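Side-chain contact in PKD domain (Vibrio anguillarum, PDB 6AEM), which binds calcium specifically as a polycystic-kidney-disease domain of the protease Epp, its wider role in the enzyme being unsettled: residues A[35-40]-A[48-53]. Sequence-based numbering, arbitrary orientation.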
ATOM      1  N   VAL A  35       0.422   1.513  13.745  1.00 14.53           N
ATOM      2  CA  VAL A  35       0.719   2.889  14.090  1.00 14.41           C
ATOM      3  C   VAL A  35       0.996   3.751  12.868  1.00 14.19           C
ATOM      4  O   VAL A  35       0.786   4.966  12.931  1.00 14.96           O
ATOM      5  CB  VAL A  35       1.892   3.013  15.088  1.00 14.11           C
ATOM      6  CG1 VAL A  35       1.608   2.179  16.308  1.00 14.14           C
ATOM      7  CG2 VAL A  35       3.244   2.654  14.471  1.00 14.93           C
ATOM      8  N   SER A  36       1.464   3.171  11.768  1.00 12.72           N
ATOM      9  CA  SER A  36       1.821   3.976  10.613  1.00 12.18           C
ATOM     10  C   SER A  36       1.838   3.099   9.373  1.00 12.11           C
ATOM     11  O   SER A  36       1.938   1.872   9.449  1.00 12.22           O
ATOM     12  CB  SER A  36       3.173   4.635  10.828  1.00 14.62           C
ATOM     13  OG  SER A  36       4.154   3.644  10.890  1.00 15.99           O
ATOM     14  N   TYR A  37       1.811   3.786   8.239  1.00 12.59           N
ATOM     15  CA  TYR A  37       1.706   3.227   6.894  1.00 12.17           C
ATOM     16  C   TYR A  37       2.677   3.958   5.991  1.00 11.96           C
ATOM     17  O   TYR A  37       2.788   5.180   6.082  1.00 14.03           O
ATOM     18  CB  TYR A  37       0.303   3.491   6.337  1.00 13.27           C
ATOM     19  CG  TYR A  37      -0.785   2.966   7.246  1.00 14.63           C
ATOM     20  CD1 TYR A  37      -1.223   1.663   7.140  1.00 15.49           C
ATOM     21  CD2 TYR A  37      -1.381   3.778   8.211  1.00 17.16           C
ATOM     22  CE1 TYR A  37      -2.183   1.157   7.976  1.00 17.74           C
ATOM     23  CE2 TYR A  37      -2.363   3.271   9.055  1.00 18.66           C
ATOM     24  CZ  TYR A  37      -2.763   1.959   8.932  1.00 19.95           C
ATOM     25  OH  TYR A  37      -3.740   1.442   9.764  1.00 23.73           O
ATOM     26  N   ALA A  38       3.364   3.213   5.116  1.00 11.04           N
ATOM     27  CA  ALA A  38       4.315   3.808   4.183  1.00 10.43           C
ATOM     28  C   ALA A  38       4.099   3.171   2.815  1.00 10.14           C
ATOM     29  O   ALA A  38       4.437   2.000   2.605  1.00 10.34           O
ATOM     30  CB  ALA A  38       5.756   3.626   4.647  1.00 11.49           C
ATOM     31  N   TRP A  39       3.565   3.957   1.879  1.00 10.08           N
ATOM     32  CA  TRP A  39       3.299   3.505   0.526  1.00  9.90           C
ATOM     33  C   TRP A  39       4.328   4.053  -0.456  1.00 10.43           C
ATOM     34  O   TRP A  39       4.722   5.222  -0.387  1.00 11.30           O
ATOM     35  CB  TRP A  39       1.954   4.008   0.024  1.00 11.03           C
ATOM     36  CG  TRP A  39       0.740   3.478   0.690  1.00 11.27           C
ATOM     37  CD1 TRP A  39       0.121   3.979   1.809  1.00 11.45           C
ATOM     38  CD2 TRP A  39      -0.062   2.371   0.267  1.00 10.93           C
ATOM     39  NE1 TRP A  39      -1.015   3.265   2.097  1.00 11.98           N
ATOM     40  CE2 TRP A  39      -1.129   2.248   1.180  1.00 12.01           C
ATOM     41  CE3 TRP A  39       0.041   1.453  -0.782  1.00 11.20           C
ATOM     42  CZ2 TRP A  39      -2.105   1.261   1.043  1.00 12.10           C
ATOM     43  CZ3 TRP A  39      -0.885   0.467  -0.897  1.00 11.32           C
ATOM     44  CH2 TRP A  39      -1.960   0.375  -0.001  1.00 11.59           C
ATOM     45  N   ASP A  40       4.716   3.210  -1.409  1.00 10.64           N
ATOM     46  CA  ASP A  40       5.508   3.622  -2.565  1.00 10.53           C
ATOM     47  C   ASP A  40       4.708   3.170  -3.781  1.00 10.71           C
ATOM     48  O   ASP A  40       4.447   1.973  -3.934  1.00 11.59           O
ATOM     49  CB  ASP A  40       6.882   2.941  -2.507  1.00 11.29           C
ATOM     50  CG  ASP A  40       7.790   3.286  -3.692  1.00 12.70           C
ATOM     51  OD1 ASP A  40       7.323   3.902  -4.672  1.00 13.05           O
ATOM     52  OD2 ASP A  40       8.991   2.877  -3.646  1.00 16.25           O
ATOM     53  N   SER A  48       1.908   8.485   3.302  1.00 16.17           N
ATOM     54  CA  SER A  48       1.751   7.947   4.649  0.51 17.08           C
ATOM     55  C   SER A  48       0.285   7.763   5.031  1.00 17.64           C
ATOM     56  O   SER A  48      -0.014   7.458   6.191  1.00 18.56           O
ATOM     57  CB  SER A  48       2.475   8.823   5.669  0.51 17.47           C
ATOM     58  OG  SER A  48       1.937  10.124   5.639  0.51 17.82           O
ATOM     59  N   GLU A  49      -0.630   7.924   4.082  1.00 17.87           N
ATOM     60  CA  GLU A  49      -2.039   7.703   4.367  1.00 19.75           C
ATOM     61  C   GLU A  49      -2.373   6.218   4.431  1.00 17.28           C
ATOM     62  O   GLU A  49      -1.729   5.368   3.807  1.00 16.66           O
ATOM     63  CB  GLU A  49      -2.911   8.358   3.306  1.00 25.24           C
ATOM     64  CG  GLU A  49      -2.862   9.865   3.355  1.00 31.15           C
ATOM     65  CD  GLU A  49      -3.810  10.502   2.383  1.00 36.92           C
ATOM     66  OE1 GLU A  49      -4.622   9.758   1.773  1.00 37.35           O
ATOM     67  OE2 GLU A  49      -3.766  11.749   2.267  1.00 40.07           O
ATOM     68  N   MET A  50      -3.436   5.919   5.175  1.00 17.30           N
ATOM     69  CA  MET A  50      -3.891   4.539   5.317  1.00 17.05           C
ATOM     70  C   MET A  50      -4.439   3.984   4.004  1.00 16.95           C
ATOM     71  O   MET A  50      -4.072   2.876   3.592  1.00 17.74           O
ATOM     72  CB  MET A  50      -4.938   4.458   6.419  1.00 18.95           C
ATOM     73  CG  MET A  50      -5.417   3.032   6.719  1.00 22.63           C
ATOM     74  SD  MET A  50      -6.578   2.932   8.090  1.00 27.31           S
ATOM     75  CE  MET A  50      -7.995   3.580   7.227  1.00 30.36           C
ATOM     76  N   ALA A  51      -5.305   4.735   3.334  1.00 18.16           N
ATOM     77  CA  ALA A  51      -6.008   4.262   2.142  1.00 19.67           C
ATOM     78  C   ALA A  51      -5.962   5.358   1.091  1.00 19.27           C
ATOM     79  O   ALA A  51      -6.976   6.016   0.808  1.00 19.83           O
ATOM     80  CB  ALA A  51      -7.451   3.922   2.494  1.00 20.79           C
ATOM     81  N   PRO A  52      -4.792   5.577   0.493  1.00 18.56           N
ATOM     82  CA  PRO A  52      -4.617   6.696  -0.435  1.00 19.12           C
ATOM     83  C   PRO A  52      -5.303   6.449  -1.776  1.00 18.90           C
ATOM     84  O   PRO A  52      -5.571   5.313  -2.191  1.00 18.30           O
ATOM     85  CB  PRO A  52      -3.089   6.792  -0.593  1.00 21.41           C
ATOM     86  CG  PRO A  52      -2.607   5.428  -0.321  1.00 20.78           C
ATOM     87  CD  PRO A  52      -3.520   4.877   0.748  1.00 18.81           C
ATOM     88  N   SER A  53      -5.587   7.555  -2.455  1.00 19.09           N
ATOM     89  CA  SER A  53      -6.000   7.553  -3.844  1.00 20.54           C
ATOM     90  C   SER A  53      -4.934   8.332  -4.588  1.00 22.00           C
ATOM     91  O   SER A  53      -4.402   9.318  -4.062  1.00 23.90           O
ATOM     92  CB  SER A  53      -7.370   8.232  -4.027  1.00 21.53           C
ATOM     93  OG  SER A  53      -8.415   7.446  -3.473  1.00 22.98           O
TER
HETATM   94  O   HOH W   1       1.182   6.702   8.536  1.00 18.10           O
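In the beta-sandwich of this PKD domain, W39 and Y37 of strand 34-40 pack against the loop 48-52, which leads from strand 46-47 of one sheet to strand 53-55 of the other. W39 lies in the WDFG sequence characteristic of PKD domains. Its indole is buried and meets the loop through both an edge and a face. At the edge, NE1 points between two backbone carbonyls that lie near the ring plane. The bond from W39 NE1 to E49 O is short, 2.8 Å, but weak, because it is bent to 122° at the hydrogen. A second weak bond runs from W39 NE1 to M50 O, 3.4 Å. The single indole N-H is thus shared between two acceptors. M50 O has another donor in N25 ND2 of strand 20-25, in the other sheet.

P52 covers one face of the indole. P52 CG stands 3.7 Å from the centroid of the five-membered ring of W39, almost on its normal, in a CH-pi contact. P52 CD sits beside it, 3.3 Å from W39 NE1. F12 meets W39 edge-to-face, so the other sheet also packs on this tryptophan.

Y37 lies two residues earlier and runs alongside M50, the two side chains pointing the same way. With chi1 at -176°, M50 CG points away from the backbone N, and the thioether chain runs over the phenol face. CG makes a CH-pi contact there, displaced toward the hydroxyl end of the ring. The sulfur goes further, in an oblique Met-aromatic contact, with M50 SD 3.6 Å from Y37 OH.

The backbones also meet. S48 CA makes a CA-H...O contact with Y37 O. One water accepts from Y37 N and donates to S48 O, 2.7 Å from the water oxygen.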